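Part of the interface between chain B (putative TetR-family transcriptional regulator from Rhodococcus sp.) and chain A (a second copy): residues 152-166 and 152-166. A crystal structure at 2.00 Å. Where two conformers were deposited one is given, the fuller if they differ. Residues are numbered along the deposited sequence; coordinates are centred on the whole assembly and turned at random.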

# COMPACT_ATOMS: atom_id res chain seq x y z
N ALA B 152 -9.27 12.40 -6.33
CA ALA B 152 -9.95 11.20 -5.85
C ALA B 152 -9.00 10.00 -5.95
O ALA B 152 -9.01 9.12 -5.11
CB ALA B 152 -11.14 10.95 -6.73
N VAL B 153 -8.16 9.96 -6.95
CA VAL B 153 -7.26 8.77 -7.15
C VAL B 153 -6.25 8.82 -5.98
O VAL B 153 -5.87 7.78 -5.38
CB VAL B 153 -6.50 8.88 -8.48
CG1 VAL B 153 -5.23 7.97 -8.45
CG2 VAL B 153 -7.40 8.55 -9.73
N THR B 154 -5.81 10.06 -5.66
CA THR B 154 -4.78 10.32 -4.63
C THR B 154 -5.34 10.03 -3.24
O THR B 154 -4.72 9.32 -2.42
CB THR B 154 -4.23 11.75 -4.75
OG1 THR B 154 -3.66 11.93 -6.05
CG2 THR B 154 -3.23 12.10 -3.64
N MSE B 155 -6.52 10.56 -2.93
CA MSE B 155 -7.12 10.32 -1.62
C MSE B 155 -7.38 8.82 -1.37
O MSE B 155 -7.15 8.34 -0.26
CB MSE B 155 -8.43 11.13 -1.45
CG MSE B 155 -8.18 12.60 -1.52
SE MSE B 155 -9.86 13.63 -1.08
CE MSE B 155 -9.42 13.84 1.06
N THR B 156 -7.84 8.09 -2.37
CA THR B 156 -8.07 6.67 -2.14
C THR B 156 -6.76 5.90 -2.06
O THR B 156 -6.67 4.91 -1.34
CB THR B 156 -9.00 6.03 -3.18
OG1 THR B 156 -8.45 6.24 -4.49
CG2 THR B 156 -10.48 6.65 -3.06
N ALA B 157 -5.74 6.32 -2.80
CA ALA B 157 -4.45 5.59 -2.71
C ALA B 157 -3.86 5.78 -1.34
O ALA B 157 -3.19 4.90 -0.81
CB ALA B 157 -3.44 6.10 -3.78
N LEU B 158 -4.08 6.97 -0.76
CA LEU B 158 -3.64 7.22 0.61
C LEU B 158 -4.29 6.24 1.56
O LEU B 158 -3.63 5.74 2.50
CB LEU B 158 -3.93 8.69 1.06
CG LEU B 158 -3.76 9.07 2.55
CD1 LEU B 158 -2.27 8.85 3.02
CD2 LEU B 158 -4.23 10.53 2.93
N VAL B 159 -5.63 6.06 1.42
CA VAL B 159 -6.36 5.06 2.24
C VAL B 159 -5.69 3.71 2.10
O VAL B 159 -5.44 3.05 3.10
CB VAL B 159 -7.84 4.92 1.82
CG1 VAL B 159 -8.54 3.72 2.54
CG2 VAL B 159 -8.63 6.22 2.17
N GLU B 160 -5.43 3.26 0.85
CA GLU B 160 -4.74 1.94 0.67
C GLU B 160 -3.39 1.88 1.41
O GLU B 160 -3.10 0.87 2.11
CB GLU B 160 -4.55 1.58 -0.83
CG GLU B 160 -5.94 1.56 -1.59
CD GLU B 160 -5.86 0.83 -2.91
OE1 GLU B 160 -4.95 0.00 -3.03
OE2 GLU B 160 -6.66 1.10 -3.84
N GLY B 161 -2.58 2.93 1.28
CA GLY B 161 -1.28 2.97 2.00
C GLY B 161 -1.40 2.94 3.52
O GLY B 161 -0.70 2.19 4.22
N LEU B 162 -2.27 3.78 4.06
CA LEU B 162 -2.47 3.79 5.51
C LEU B 162 -3.08 2.49 5.96
O LEU B 162 -2.69 1.94 6.97
CB LEU B 162 -3.43 4.91 5.92
CG LEU B 162 -2.81 6.32 5.84
CD1 LEU B 162 -3.92 7.31 5.99
CD2 LEU B 162 -1.74 6.45 6.98
N SER B 163 -4.05 1.99 5.22
CA SER B 163 -4.61 0.69 5.59
C SER B 163 -3.54 -0.42 5.61
O SER B 163 -3.57 -1.31 6.45
CB SER B 163 -5.76 0.31 4.63
OG SER B 163 -6.22 -0.96 5.02
N GLY B 164 -2.59 -0.41 4.68
CA GLY B 164 -1.55 -1.46 4.74
C GLY B 164 -0.74 -1.38 6.03
O GLY B 164 -0.37 -2.42 6.61
N ARG B 165 -0.43 -0.16 6.50
CA ARG B 165 0.25 0.01 7.78
C ARG B 165 -0.58 -0.37 9.00
O ARG B 165 -0.06 -0.99 9.95
CB ARG B 165 0.70 1.45 7.94
CG ARG B 165 1.79 1.77 6.89
CD ARG B 165 2.38 3.08 7.16
NE ARG B 165 3.28 3.41 6.06
CZ ARG B 165 3.93 4.56 5.97
NH1 ARG B 165 3.80 5.47 6.93
NH2 ARG B 165 4.70 4.78 4.92
N TRP B 166 -1.86 -0.03 8.95
CA TRP B 166 -2.85 -0.35 9.97
C TRP B 166 -2.94 -1.87 10.17
O TRP B 166 -2.93 -2.41 11.30
CB TRP B 166 -4.22 0.24 9.51
CG TRP B 166 -5.40 -0.11 10.38
CD1 TRP B 166 -5.53 0.08 11.73
CD2 TRP B 166 -6.59 -0.78 9.94
NE1 TRP B 166 -6.75 -0.45 12.16
CE2 TRP B 166 -7.42 -0.96 11.08
CE3 TRP B 166 -7.05 -1.20 8.69
CZ2 TRP B 166 -8.67 -1.55 11.01
CZ3 TRP B 166 -8.31 -1.82 8.61
CH2 TRP B 166 -9.11 -1.97 9.76
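Chain A 152-166: AVTMTALVEGLSGRW

Two copies of one helix cross almost at right angles in a near-symmetric, glycine-centred contact, closed at its flanks by paired Arg–Glu salt bridges. Chain A 152-166 is helical throughout, like its partner; its N-to-C direction makes an angle of 101° with that of chain B, and the axes approach to 6.7 Å. Glycine permits this closeness: the CA atoms of Gly B161 and Gly A161 lie 3.9 Å apart, and an ideal CB on Gly B161 would fall 1.8 Å from Ala A157 O, and one on Gly A161 1.7 Å from Ala B157 O, both clashes. Instead each glycine offers a CA-H...O contact, Gly A161 CA to Ala B157 O at 3.2 Å and Gly B161 CA to Ala A157 O at 3.3 Å.

Small knobs fill the next layer. Ala A157 sits among Leu B158, Gly B161, Leu B162 and Arg B165, its CB 3.6 Å from Leu B162 CD2; Ala B157 is held in the equivalent hole. Leu A158 CD1 packs 4.2 Å from Leu B158 CB.

Arg A165 extends across Ala B157, so that NH2 reaches both Glu B160 OE2 and Thr B156 OG1 at 2.8 Å, while NH1 makes a weak hydrogen bond to Val B153 O at 3.0 Å. Reciprocally, Glu A160 OE2 receives Arg B165 NH2 at 2.8 Å. Water 1 bridges Glu A160 OE1 and Gly B161 O.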

# COMPACT_ATOMS: atom_id res chain seq x y z
N ALA A 152 4.18 13.50 7.49
CA ALA A 152 5.23 12.65 6.93
C ALA A 152 4.71 11.24 6.84
O ALA A 152 4.95 10.56 5.85
CB ALA A 152 6.48 12.70 7.81
N VAL A 153 3.96 10.82 7.86
CA VAL A 153 3.32 9.49 7.85
C VAL A 153 2.38 9.42 6.65
O VAL A 153 2.38 8.45 5.87
CB VAL A 153 2.54 9.18 9.16
CG1 VAL A 153 1.61 7.94 8.98
CG2 VAL A 153 3.53 8.92 10.33
N THR A 154 1.57 10.46 6.50
CA THR A 154 0.59 10.53 5.43
C THR A 154 1.21 10.56 4.02
O THR A 154 0.79 9.84 3.12
CB THR A 154 -0.33 11.74 5.73
OG1 THR A 154 -1.00 11.44 6.93
CG2 THR A 154 -1.35 11.93 4.66
N MSE A 155 2.23 11.38 3.83
CA MSE A 155 2.85 11.48 2.52
C MSE A 155 3.53 10.19 2.13
O MSE A 155 3.41 9.75 0.99
CB MSE A 155 3.84 12.62 2.47
CG MSE A 155 3.15 13.95 2.41
SE MSE A 155 4.33 15.45 2.60
CE MSE A 155 6.04 14.57 2.34
N THR A 156 4.23 9.56 3.07
CA THR A 156 4.91 8.30 2.75
C THR A 156 3.89 7.19 2.55
O THR A 156 4.09 6.30 1.71
CB THR A 156 5.93 7.90 3.79
OG1 THR A 156 5.29 7.81 5.05
CG2 THR A 156 7.10 8.94 3.83
N ALA A 157 2.81 7.21 3.34
CA ALA A 157 1.72 6.25 3.13
C ALA A 157 1.09 6.40 1.73
O ALA A 157 0.74 5.40 1.06
CB ALA A 157 0.64 6.35 4.24
N LEU A 158 0.92 7.65 1.29
CA LEU A 158 0.46 7.96 -0.09
C LEU A 158 1.40 7.37 -1.17
O LEU A 158 0.96 6.73 -2.12
CB LEU A 158 0.29 9.50 -0.31
CG LEU A 158 -0.01 9.93 -1.76
CD1 LEU A 158 -1.42 9.31 -2.24
CD2 LEU A 158 0.05 11.47 -1.96
N VAL A 159 2.70 7.51 -0.97
CA VAL A 159 3.66 6.85 -1.90
C VAL A 159 3.45 5.32 -1.94
O VAL A 159 3.42 4.72 -3.01
CB VAL A 159 5.15 7.18 -1.48
CG1 VAL A 159 6.20 6.26 -2.22
CG2 VAL A 159 5.44 8.71 -1.68
N GLU A 160 3.28 4.68 -0.78
CA GLU A 160 3.07 3.24 -0.76
C GLU A 160 1.75 2.83 -1.46
O GLU A 160 1.71 1.87 -2.19
CB GLU A 160 3.05 2.76 0.71
CG GLU A 160 4.48 2.66 1.32
CD GLU A 160 4.47 1.83 2.61
OE1 GLU A 160 3.94 0.69 2.62
OE2 GLU A 160 4.99 2.30 3.63
N GLY A 161 0.68 3.57 -1.20
CA GLY A 161 -0.60 3.28 -1.87
C GLY A 161 -0.53 3.48 -3.37
O GLY A 161 -1.06 2.64 -4.14
N LEU A 162 0.08 4.58 -3.81
CA LEU A 162 0.24 4.79 -5.25
C LEU A 162 1.12 3.72 -5.85
O LEU A 162 0.82 3.26 -6.95
CB LEU A 162 0.87 6.15 -5.55
CG LEU A 162 -0.09 7.34 -5.29
CD1 LEU A 162 0.66 8.67 -5.33
CD2 LEU A 162 -1.23 7.35 -6.32
N SER A 163 2.21 3.38 -5.16
CA SER A 163 3.14 2.34 -5.66
C SER A 163 2.46 0.98 -5.81
O SER A 163 2.72 0.27 -6.78
CB SER A 163 4.35 2.20 -4.73
OG SER A 163 5.07 3.46 -4.74
N GLY A 164 1.56 0.66 -4.88
CA GLY A 164 0.82 -0.62 -4.97
C GLY A 164 0.01 -0.68 -6.26
O GLY A 164 -0.06 -1.73 -6.91
N ARG A 165 -0.65 0.43 -6.63
CA ARG A 165 -1.42 0.48 -7.88
C ARG A 165 -0.52 0.50 -9.12
O ARG A 165 -0.82 -0.11 -10.15
CB ARG A 165 -2.26 1.77 -7.84
CG ARG A 165 -3.40 1.68 -6.78
CD ARG A 165 -4.47 2.72 -7.10
NE ARG A 165 -5.43 2.78 -5.97
CZ ARG A 165 -6.16 3.84 -5.68
NH1 ARG A 165 -6.01 4.95 -6.42
NH2 ARG A 165 -7.03 3.80 -4.66
N TRP A 166 0.59 1.19 -8.96
CA TRP A 166 1.57 1.34 -10.05
C TRP A 166 2.13 -0.02 -10.45
O TRP A 166 2.25 -0.31 -11.63
CB TRP A 166 2.69 2.24 -9.56
CG TRP A 166 3.87 2.44 -10.50
CD1 TRP A 166 3.84 2.90 -11.82
CD2 TRP A 166 5.25 2.36 -10.14
NE1 TRP A 166 5.13 3.07 -12.28
CE2 TRP A 166 6.01 2.72 -11.28
CE3 TRP A 166 5.92 1.96 -8.96
CZ2 TRP A 166 7.43 2.71 -11.28
CZ3 TRP A 166 7.29 1.94 -8.94
CH2 TRP A 166 8.06 2.31 -10.11
O HOH W 1 1.07 0.62 3.24
O HOH W 2 -2.08 0.27 -3.32